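Local coordinates for ribonucleoside-diphosphate reductase (Pseudomonas aeruginosa, PDB 5IM3), which probably reduces ribonucleoside diphosphates to the deoxyribonucleotides needed for DNA synthesis, and binds dATP in its N-terminal ATP cone as an allosteric regulator, at residues 51-56 with 76-81; 72-77 with 112-117; 80-85 with 106-111. All coordinates share one frame; numbering follows the deposited sequence.

All three contacts lie within the first ATP cone and share helix 69-88, which along its length meets the turn between helices 98-111 and 115-138 (contact 2), helix 46-60 (contact 1) and helix 98-111 itself (contact 3). Contacts 1 and 3 are buried: contact 1 is mainly aliphatic, contact 3 an alanine methyl shared by a valine and a glutamine amide. They join through L78, whose CD1 lies 3.5 Å from L109 CD2. Contact 2 is partly buried and thinner, bringing a guanidinium and a carboxylate to the bundle end. It connects to contact 3 through a probable hydrogen bond from E114 N to L109 O. Contact 1 backs onto bound dATP, whereas contacts 2 and 3 both reach the second subunit.

Contact 1: residues 51-56 with 76-81; sequences VAITKA and RRLTEQ. With DTP (2'-deoxyadenosine 5'-triphosphate), chain D.
I53 reaches from helix 46-60 to helix 69-88, where both of its branches meet L78 and CD1 also meets T79. Its CD1 end lies 4.1 Å from L78 CB and 4.0 Å from T79 OG1, while I53 CG2 approaches L78 CD1. With CG1 beside the backbone N and anti to the carbonyl carbon (chi1 -58°) and chi2 extended at 177°, the longer branch is carried straight out to the neighbouring helix. The two helices are held at an I53-T79 CA separation of 8.3 Å, and the touches of I53 with L78 and T79 are van der Waals. The T79 hydroxyl that I53 CD1 touches has its polar partners close by, in V75 O one turn back and in T50 OG1, a hydroxyl bond that also joins the two helices. V105 and L109 of helix 98-111 and V75 also pack on I53.

The other side of helix 46-60 meets dATP. K55 CB sits over the adenine face, 3.5 Å from C8 of the dATP, and A56 CB lies over the same face at its pyrimidine end, 3.7 Å from N3. A52 packs on the sugar, with its carbonyl O 3.4 Å from O4' of the nucleotide. One helix thus carries nucleotide-lining residues on one flank and a hydrophobic seam on another, as expected of the helical bundle of an ATP cone.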
loop_
_atom_site.group_PDB
_atom_site.type_symbol
_atom_site.label_atom_id
_atom_site.label_comp_id
_atom_site.label_asym_id
_atom_site.label_seq_id
_atom_site.Cartn_x
_atom_site.Cartn_y
_atom_site.Cartn_z
ATOM N N VAL A 51 -26.503 -32.014 -48.856
ATOM C CA VAL A 51 -25.899 -32.916 -49.831
ATOM C C VAL A 51 -24.383 -32.770 -49.814
ATOM O O VAL A 51 -23.649 -33.764 -49.818
ATOM C CB VAL A 51 -26.484 -32.651 -51.233
ATOM C CG1 VAL A 51 -25.687 -33.374 -52.304
ATOM C CG2 VAL A 51 -27.942 -33.084 -51.289
ATOM N N ALA A 52 -23.888 -31.530 -49.780
ATOM C CA ALA A 52 -22.448 -31.302 -49.836
ATOM C C ALA A 52 -21.735 -31.995 -48.679
ATOM O O ALA A 52 -20.772 -32.741 -48.884
ATOM C CB ALA A 52 -22.155 -29.802 -49.829
ATOM N N ILE A 53 -22.201 -31.760 -47.451
ATOM C CA ILE A 53 -21.562 -32.362 -46.284
ATOM C C ILE A 53 -21.679 -33.881 -46.336
ATOM O O ILE A 53 -20.745 -34.603 -45.965
ATOM C CB ILE A 53 -22.172 -31.795 -44.988
ATOM C CG1 ILE A 53 -22.015 -30.273 -44.948
ATOM C CG2 ILE A 53 -21.513 -32.430 -43.761
ATOM C CD1 ILE A 53 -22.656 -29.621 -43.742
ATOM N N THR A 54 -22.828 -34.391 -46.785
ATOM C CA THR A 54 -23.006 -35.838 -46.866
ATOM C C THR A 54 -22.016 -36.459 -47.845
ATOM O O THR A 54 -21.483 -37.546 -47.592
ATOM C CB THR A 54 -24.442 -36.171 -47.271
ATOM O OG1 THR A 54 -25.354 -35.563 -46.351
ATOM C CG2 THR A 54 -24.664 -37.680 -47.271
ATOM N N LYS A 55 -21.762 -35.787 -48.971
ATOM C CA LYS A 55 -20.749 -36.268 -49.906
ATOM C C LYS A 55 -19.409 -36.459 -49.209
ATOM O O LYS A 55 -18.714 -37.456 -49.441
ATOM C CB LYS A 55 -20.591 -35.295 -51.075
ATOM C CG LYS A 55 -21.795 -35.166 -52.001
ATOM C CD LYS A 55 -21.413 -34.366 -53.248
ATOM C CE LYS A 55 -22.622 -33.880 -54.040
ATOM N NZ LYS A 55 -22.499 -32.440 -54.444
ATOM N N ALA A 56 -19.028 -35.512 -48.347
ATOM C CA ALA A 56 -17.723 -35.579 -47.699
ATOM C C ALA A 56 -17.656 -36.708 -46.679
ATOM O O ALA A 56 -16.595 -37.314 -46.497
ATOM C CB ALA A 56 -17.399 -34.242 -47.032
ATOM N N ARG A 76 -27.489 -32.803 -40.539
ATOM C CA ARG A 76 -28.577 -31.857 -40.318
ATOM C C ARG A 76 -28.300 -30.956 -39.124
ATOM O O ARG A 76 -28.817 -29.834 -39.061
ATOM C CB ARG A 76 -29.894 -32.608 -40.125
ATOM C CG ARG A 76 -30.362 -33.349 -41.365
ATOM C CD ARG A 76 -31.629 -34.147 -41.092
ATOM N NE ARG A 76 -32.750 -33.297 -40.693
ATOM C CZ ARG A 76 -33.954 -33.750 -40.344
ATOM N NH1 ARG A 76 -34.209 -35.048 -40.337
ATOM N NH2 ARG A 76 -34.911 -32.902 -39.997
ATOM N N ARG A 77 -27.498 -31.424 -38.166
ATOM C CA ARG A 77 -27.080 -30.554 -37.074
ATOM C C ARG A 77 -26.088 -29.507 -37.565
ATOM O O ARG A 77 -26.206 -28.323 -37.228
ATOM C CB ARG A 77 -26.471 -31.386 -35.945
ATOM C CG ARG A 77 -26.041 -30.572 -34.733
ATOM C CD ARG A 77 -25.408 -31.450 -33.662
ATOM N NE ARG A 77 -24.223 -32.147 -34.155
ATOM C CZ ARG A 77 -23.023 -31.590 -34.285
ATOM N NH1 ARG A 77 -22.834 -30.315 -33.965
ATOM N NH2 ARG A 77 -22.006 -32.307 -34.744
ATOM N N LEU A 78 -25.109 -29.925 -38.368
ATOM C CA LEU A 78 -24.158 -28.976 -38.936
ATOM C C LEU A 78 -24.851 -28.010 -39.889
ATOM O O LEU A 78 -24.563 -26.808 -39.883
ATOM C CB LEU A 78 -23.039 -29.729 -39.656
ATOM C CG LEU A 78 -22.211 -30.698 -38.811
ATOM C CD1 LEU A 78 -21.264 -31.480 -39.702
ATOM C CD2 LEU A 78 -21.441 -29.960 -37.730
ATOM N N THR A 79 -25.770 -28.520 -40.715
ATOM C CA THR A 79 -26.500 -27.655 -41.634
ATOM C C THR A 79 -27.329 -26.622 -40.885
ATOM O O THR A 79 -27.479 -25.488 -41.353
ATOM C CB THR A 79 -27.402 -28.495 -42.543
ATOM O OG1 THR A 79 -26.600 -29.413 -43.299
ATOM C CG2 THR A 79 -28.185 -27.609 -43.506
ATOM N N GLU A 80 -27.871 -26.991 -39.722
ATOM C CA GLU A 80 -28.720 -26.073 -38.973
ATOM C C GLU A 80 -27.916 -24.904 -38.418
ATOM O O GLU A 80 -28.311 -23.742 -38.564
ATOM C CB GLU A 80 -29.433 -26.827 -37.849
ATOM C CG GLU A 80 -30.112 -25.933 -36.818
ATOM C CD GLU A 80 -31.130 -24.992 -37.434
ATOM O OE1 GLU A 80 -31.557 -25.238 -38.583
ATOM O OE2 GLU A 80 -31.502 -24.003 -36.767
ATOM N N GLN A 81 -26.784 -25.188 -37.771
ATOM C CA GLN A 81 -25.987 -24.111 -37.194
ATOM C C GLN A 81 -25.314 -23.261 -38.263
ATOM O O GLN A 81 -24.904 -22.134 -37.969
ATOM C CB GLN A 81 -24.945 -24.678 -36.224
ATOM C CG GLN A 81 -23.972 -25.673 -36.827
ATOM C CD GLN A 81 -23.155 -26.392 -35.765
ATOM O OE1 GLN A 81 -23.643 -26.662 -34.667
ATOM N NE2 GLN A 81 -21.905 -26.700 -36.087
HETATM P PG DTP D . -17.493 -27.323 -58.681
HETATM O O1G DTP D . -18.933 -27.332 -58.527
HETATM O O2G DTP D . -16.949 -28.542 -59.354
HETATM O O3G DTP D . -16.976 -26.098 -59.372
HETATM P PB DTP D . -17.406 -27.532 -55.784
HETATM O O1B DTP D . -18.690 -26.831 -55.611
HETATM O O2B DTP D . -16.418 -27.088 -54.715
HETATM O O3B DTP D . -16.819 -27.283 -57.242
HETATM P PA DTP D . -18.915 -29.973 -56.082
HETATM O O1A DTP D . -18.504 -31.290 -56.609
HETATM O O2A DTP D . -19.810 -29.213 -57.074
HETATM O O3A DTP D . -17.628 -29.104 -55.731
HETATM O "O5'" DTP D . -19.656 -30.020 -54.697
HETATM C "C5'" DTP D . -19.203 -30.931 -53.683
HETATM C "C4'" DTP D . -18.890 -30.224 -52.387
HETATM O "O4'" DTP D . -19.065 -31.152 -51.296
HETATM C "C3'" DTP D . -17.458 -29.679 -52.277
HETATM O "O3'" DTP D . -17.474 -28.280 -51.993
HETATM C "C2'" DTP D . -16.842 -30.446 -51.107
HETATM C "C1'" DTP D . -17.801 -31.595 -50.849
HETATM N N9 DTP D . -17.467 -32.847 -51.525
HETATM C C8 DTP D . -18.062 -33.422 -52.616
HETATM N N7 DTP D . -17.486 -34.530 -53.018
HETATM C C5 DTP D . -16.439 -34.698 -52.125
HETATM C C6 DTP D . -15.442 -35.685 -52.006
HETATM N N6 DTP D . -15.289 -36.693 -52.867
HETATM N N1 DTP D . -14.568 -35.571 -50.985
HETATM C C2 DTP D . -14.683 -34.534 -50.152
HETATM N N3 DTP D . -15.565 -33.535 -50.175
HETATM C C4 DTP D . -16.422 -33.673 -51.193
#

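Contact 2: residues 72-77 with 112-117; sequences HDTVRR and AGEQKV
T74 on helix 69-88 and A112, just past helix 98-111, are the closest backbone pair, with CA atoms 9.5 Å apart, and the chain beyond A112 turns through G113 (phi 70°) in a Schellman motif before E114 occupies the N-cap position of helix 115-138.

Across this gap the side chains meet thinly. In R77, CG is anti to the backbone N (chi1 -178°), and the chain continues extended through chi2 and bends at chi3, which presents the edge of its guanidinium to A112; NH2 is 3.9 Å from A112 CB, close to the guanidinium plane. T74 and E114 approach from opposite directions, the methyl CG2 of T74 coming 4.2 Å from E114 OE2. The T74 hydroxyl instead bonds R70 O, one turn back. R77 NH2 and E114 OE2 remain 5.4 Å apart, so any attraction between these opposite charges is probably modest and long-range.

D73 hydrogen-bonds Y829 of the second subunit, and Q115 bonds E106 of that subunit. Within the chain, V75 and V117 each pack against helix 46-60, so that helix lies beside both helix 69-88 and the start of helix 115-138.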
loop_
_atom_site.group_PDB
_atom_site.type_symbol
_atom_site.label_atom_id
_atom_site.label_comp_id
_atom_site.label_asym_id
_atom_site.label_seq_id
_atom_site.Cartn_x
_atom_site.Cartn_y
_atom_site.Cartn_z
ATOM N N HIS A 72 -26.731 -38.786 -40.871
ATOM C CA HIS A 72 -27.887 -37.935 -41.127
ATOM C C HIS A 72 -28.170 -37.008 -39.952
ATOM O O HIS A 72 -28.461 -35.821 -40.145
ATOM C CB HIS A 72 -29.082 -38.830 -41.441
ATOM C CG HIS A 72 -30.410 -38.159 -41.315
ATOM N ND1 HIS A 72 -31.179 -38.244 -40.174
ATOM C CD2 HIS A 72 -31.127 -37.426 -42.200
ATOM C CE1 HIS A 72 -32.305 -37.579 -40.356
ATOM N NE2 HIS A 72 -32.299 -37.076 -41.578
ATOM N N ASP A 73 -28.081 -37.526 -38.726
ATOM C CA ASP A 73 -28.265 -36.679 -37.552
ATOM C C ASP A 73 -27.174 -35.618 -37.464
ATOM O O ASP A 73 -27.448 -34.459 -37.135
ATOM C CB ASP A 73 -28.282 -37.536 -36.285
ATOM C CG ASP A 73 -28.905 -36.823 -35.103
ATOM O OD1 ASP A 73 -29.751 -35.929 -35.323
ATOM O OD2 ASP A 73 -28.560 -37.166 -33.952
ATOM N N THR A 74 -25.929 -35.997 -37.758
ATOM C CA THR A 74 -24.819 -35.052 -37.679
ATOM C C THR A 74 -24.931 -33.975 -38.751
ATOM O O THR A 74 -24.806 -32.780 -38.459
ATOM C CB THR A 74 -23.489 -35.794 -37.810
ATOM O OG1 THR A 74 -23.422 -36.836 -36.831
ATOM C CG2 THR A 74 -22.320 -34.842 -37.608
ATOM N N VAL A 75 -25.157 -34.381 -40.002
ATOM C CA VAL A 75 -25.199 -33.421 -41.104
ATOM C C VAL A 75 -26.266 -32.365 -40.848
ATOM O O VAL A 75 -26.004 -31.159 -40.926
ATOM C CB VAL A 75 -25.436 -34.148 -42.440
ATOM C CG1 VAL A 75 -25.555 -33.151 -43.580
ATOM C CG2 VAL A 75 -24.309 -35.135 -42.719
ATOM N N ARG A 76 -27.489 -32.803 -40.539
ATOM C CA ARG A 76 -28.577 -31.857 -40.318
ATOM C C ARG A 76 -28.300 -30.956 -39.124
ATOM O O ARG A 76 -28.817 -29.834 -39.061
ATOM C CB ARG A 76 -29.894 -32.608 -40.125
ATOM C CG ARG A 76 -30.362 -33.349 -41.365
ATOM C CD ARG A 76 -31.629 -34.147 -41.092
ATOM N NE ARG A 76 -32.750 -33.297 -40.693
ATOM C CZ ARG A 76 -33.954 -33.750 -40.344
ATOM N NH1 ARG A 76 -34.209 -35.048 -40.337
ATOM N NH2 ARG A 76 -34.911 -32.902 -39.997
ATOM N N ARG A 77 -27.498 -31.424 -38.166
ATOM C CA ARG A 77 -27.080 -30.554 -37.074
ATOM C C ARG A 77 -26.088 -29.507 -37.565
ATOM O O ARG A 77 -26.206 -28.323 -37.228
ATOM C CB ARG A 77 -26.471 -31.386 -35.945
ATOM C CG ARG A 77 -26.041 -30.572 -34.733
ATOM C CD ARG A 77 -25.408 -31.450 -33.662
ATOM N NE ARG A 77 -24.223 -32.147 -34.155
ATOM C CZ ARG A 77 -23.023 -31.590 -34.285
ATOM N NH1 ARG A 77 -22.834 -30.315 -33.965
ATOM N NH2 ARG A 77 -22.006 -32.307 -34.744
ATOM N N ALA A 112 -16.789 -29.157 -34.754
ATOM C CA ALA A 112 -17.286 -30.443 -34.288
ATOM C C ALA A 112 -16.191 -31.495 -34.171
ATOM O O ALA A 112 -16.497 -32.651 -33.861
ATOM C CB ALA A 112 -18.382 -30.952 -35.227
ATOM N N GLY A 113 -14.934 -31.132 -34.411
ATOM C CA GLY A 113 -13.849 -32.087 -34.312
ATOM C C GLY A 113 -13.820 -33.141 -35.394
ATOM O O GLY A 113 -13.185 -34.182 -35.209
ATOM N N GLU A 114 -14.488 -32.906 -36.527
ATOM C CA GLU A 114 -14.492 -33.858 -37.640
ATOM C C GLU A 114 -13.243 -33.624 -38.491
ATOM O O GLU A 114 -13.283 -33.068 -39.590
ATOM C CB GLU A 114 -15.763 -33.714 -38.464
ATOM C CG GLU A 114 -17.052 -33.940 -37.690
ATOM C CD GLU A 114 -17.327 -35.406 -37.407
ATOM O OE1 GLU A 114 -16.563 -36.262 -37.900
ATOM O OE2 GLU A 114 -18.312 -35.701 -36.694
ATOM N N GLN A 115 -12.108 -34.073 -37.955
ATOM C CA GLN A 115 -10.825 -33.753 -38.572
ATOM C C GLN A 115 -10.685 -34.395 -39.947
ATOM O O GLN A 115 -10.234 -33.743 -40.894
ATOM C CB GLN A 115 -9.680 -34.192 -37.659
ATOM C CG GLN A 115 -8.313 -33.657 -38.073
ATOM C CD GLN A 115 -7.421 -34.717 -38.689
ATOM O OE1 GLN A 115 -7.543 -35.903 -38.382
ATOM N NE2 GLN A 115 -6.515 -34.294 -39.564
ATOM N N LYS A 116 -11.062 -35.669 -40.078
ATOM C CA LYS A 116 -10.859 -36.375 -41.338
ATOM C C LYS A 116 -11.864 -35.936 -42.397
ATOM O O LYS A 116 -11.532 -35.876 -43.585
ATOM C CB LYS A 116 -10.943 -37.885 -41.115
ATOM C CG LYS A 116 -9.905 -38.414 -40.139
ATOM C CD LYS A 116 -10.048 -39.916 -39.918
ATOM C CE LYS A 116 -9.038 -40.426 -38.898
ATOM N NZ LYS A 116 -9.145 -41.898 -38.686
ATOM N N VAL A 117 -13.098 -35.634 -41.994
ATOM C CA VAL A 117 -14.086 -35.181 -42.967
ATOM C C VAL A 117 -13.830 -33.729 -43.347
ATOM O O VAL A 117 -13.967 -33.349 -44.515
ATOM C CB VAL A 117 -15.515 -35.376 -42.424
ATOM C CG1 VAL A 117 -16.540 -34.982 -43.484
ATOM C CG2 VAL A 117 -15.740 -36.815 -41.993
#

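Contact 3: residues 80-85 with 106-111; sequences EQVTAT and ELALMR
Q81 points the NE2 end of its amide, edge-on, at the A108 methyl, NE2 resting 3.5 Å from A108 CB. In the ATP cone, a bundle of four helices topped by a small β-sheet, this contact pairs helix 69-88 with helix 98-111. The backbones come close here, with the CA atoms of V82 and A108 only 6.9 Å apart and the A108 methyl packed between the helices. V82 flanks the same methyl, its CG2 lying 3.8 Å from A108 CB, so an amide and a valine branch share one alanine.

The two partners get there differently. Q81 has CG between its backbone N and carbonyl carbon (chi1 59°) and then runs extended, which takes the amide across to the opposing helix. V82 needs no reach: a branch beside its own N suffices. V82 also packs on I49 of helix 46-60, extending the hydrophobic layer toward the nucleotide side, where a bound dATP lies about 7 Å from its side chain. Behind A108, L109 points away from segment 80-85 and packs on I53 and F57.

The far flank of helix 98-111 belongs to the subunit interface. M110 packs on M110 of the second subunit, and E106 forms salt bridges with R125 of its own chain and R119 of the second subunit. Beyond the methyl, the same Q81 NE2 lies 3.8 Å from A108 CA, again near the amide plane.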
loop_
_atom_site.group_PDB
_atom_site.type_symbol
_atom_site.label_atom_id
_atom_site.label_comp_id
_atom_site.label_asym_id
_atom_site.label_seq_id
_atom_site.Cartn_x
_atom_site.Cartn_y
_atom_site.Cartn_z
ATOM N N GLU A 80 -27.871 -26.991 -39.722
ATOM C CA GLU A 80 -28.720 -26.073 -38.973
ATOM C C GLU A 80 -27.916 -24.904 -38.418
ATOM O O GLU A 80 -28.311 -23.742 -38.564
ATOM C CB GLU A 80 -29.433 -26.827 -37.849
ATOM C CG GLU A 80 -30.112 -25.933 -36.818
ATOM C CD GLU A 80 -31.130 -24.992 -37.434
ATOM O OE1 GLU A 80 -31.557 -25.238 -38.583
ATOM O OE2 GLU A 80 -31.502 -24.003 -36.767
ATOM N N GLN A 81 -26.784 -25.188 -37.771
ATOM C CA GLN A 81 -25.987 -24.111 -37.194
ATOM C C GLN A 81 -25.314 -23.261 -38.263
ATOM O O GLN A 81 -24.904 -22.134 -37.969
ATOM C CB GLN A 81 -24.945 -24.678 -36.224
ATOM C CG GLN A 81 -23.972 -25.673 -36.827
ATOM C CD GLN A 81 -23.155 -26.392 -35.765
ATOM O OE1 GLN A 81 -23.643 -26.662 -34.667
ATOM N NE2 GLN A 81 -21.905 -26.700 -36.087
ATOM N N VAL A 82 -25.201 -23.764 -39.493
ATOM C CA VAL A 82 -24.761 -22.920 -40.600
ATOM C C VAL A 82 -25.886 -21.991 -41.034
ATOM O O VAL A 82 -25.724 -20.766 -41.070
ATOM C CB VAL A 82 -24.262 -23.787 -41.772
ATOM C CG1 VAL A 82 -24.118 -22.950 -43.052
ATOM C CG2 VAL A 82 -22.935 -24.442 -41.415
ATOM N N THR A 83 -27.045 -22.563 -41.373
ATOM C CA THR A 83 -28.187 -21.742 -41.757
ATOM C C THR A 83 -28.551 -20.754 -40.657
ATOM O O THR A 83 -28.978 -19.631 -40.947
ATOM C CB THR A 83 -29.385 -22.636 -42.091
ATOM O OG1 THR A 83 -29.052 -23.496 -43.189
ATOM C CG2 THR A 83 -30.607 -21.801 -42.462
ATOM N N ALA A 84 -28.382 -21.149 -39.393
ATOM C CA ALA A 84 -28.673 -20.240 -38.291
ATOM C C ALA A 84 -27.701 -19.067 -38.274
ATOM O O ALA A 84 -28.097 -17.933 -37.984
ATOM C CB ALA A 84 -28.623 -20.996 -36.964
ATOM N N THR A 85 -26.428 -19.318 -38.591
ATOM C CA THR A 85 -25.438 -18.246 -38.578
ATOM C C THR A 85 -25.817 -17.134 -39.551
ATOM O O THR A 85 -25.710 -15.947 -39.220
ATOM C CB THR A 85 -24.055 -18.804 -38.919
ATOM O OG1 THR A 85 -23.757 -19.908 -38.055
ATOM C CG2 THR A 85 -22.985 -17.733 -38.745
ATOM N N GLU A 106 -17.087 -25.533 -43.681
ATOM C CA GLU A 106 -15.832 -26.009 -43.110
ATOM C C GLU A 106 -15.753 -25.677 -41.628
ATOM O O GLU A 106 -15.287 -26.494 -40.825
ATOM C CB GLU A 106 -14.641 -25.397 -43.850
ATOM C CG GLU A 106 -14.459 -25.886 -45.282
ATOM C CD GLU A 106 -13.261 -25.249 -45.974
ATOM O OE1 GLU A 106 -12.603 -24.377 -45.361
ATOM O OE2 GLU A 106 -12.976 -25.621 -47.136
ATOM N N LEU A 107 -16.208 -24.483 -41.246
ATOM C CA LEU A 107 -16.154 -24.082 -39.845
ATOM C C LEU A 107 -16.959 -25.039 -38.973
ATOM O O LEU A 107 -16.485 -25.488 -37.925
ATOM C CB LEU A 107 -16.663 -22.647 -39.696
ATOM C CG LEU A 107 -16.706 -22.083 -38.271
ATOM C CD1 LEU A 107 -15.317 -22.073 -37.641
ATOM C CD2 LEU A 107 -17.306 -20.684 -38.262
ATOM N N ALA A 108 -18.180 -25.371 -39.400
ATOM C CA ALA A 108 -19.032 -26.250 -38.605
ATOM C C ALA A 108 -18.413 -27.637 -38.468
ATOM O O ALA A 108 -18.380 -28.209 -37.373
ATOM C CB ALA A 108 -20.423 -26.339 -39.233
ATOM N N LEU A 109 -17.922 -28.198 -39.577
ATOM C CA LEU A 109 -17.240 -29.488 -39.514
ATOM C C LEU A 109 -16.044 -29.429 -38.571
ATOM O O LEU A 109 -15.810 -30.361 -37.791
ATOM C CB LEU A 109 -16.790 -29.915 -40.910
ATOM C CG LEU A 109 -17.860 -30.499 -41.836
ATOM C CD1 LEU A 109 -17.392 -30.464 -43.287
ATOM C CD2 LEU A 109 -18.205 -31.922 -41.415
ATOM N N MET A 110 -15.283 -28.334 -38.622
ATOM C CA MET A 110 -14.055 -28.239 -37.841
ATOM C C MET A 110 -14.344 -28.081 -36.353
ATOM O O MET A 110 -13.698 -28.728 -35.521
ATOM C CB MET A 110 -13.209 -27.075 -38.347
ATOM C CG MET A 110 -12.580 -27.319 -39.703
ATOM S SD MET A 110 -11.654 -25.884 -40.265
ATOM C CE MET A 110 -11.093 -26.438 -41.874
ATOM N N ARG A 111 -15.294 -27.213 -35.989
ATOM C CA ARG A 111 -15.602 -27.026 -34.575
ATOM C C ARG A 111 -16.183 -28.285 -33.951
ATOM O O ARG A 111 -16.080 -28.460 -32.733
ATOM C CB ARG A 111 -16.569 -25.855 -34.383
ATOM C CG ARG A 111 -15.983 -24.498 -34.742
ATOM C CD ARG A 111 -16.833 -23.359 -34.201
ATOM N NE ARG A 111 -16.453 -22.999 -32.833
ATOM C CZ ARG A 111 -15.712 -21.943 -32.502
ATOM N NH1 ARG A 111 -15.259 -21.107 -33.430
ATOM N NH2 ARG A 111 -15.427 -21.711 -31.226
#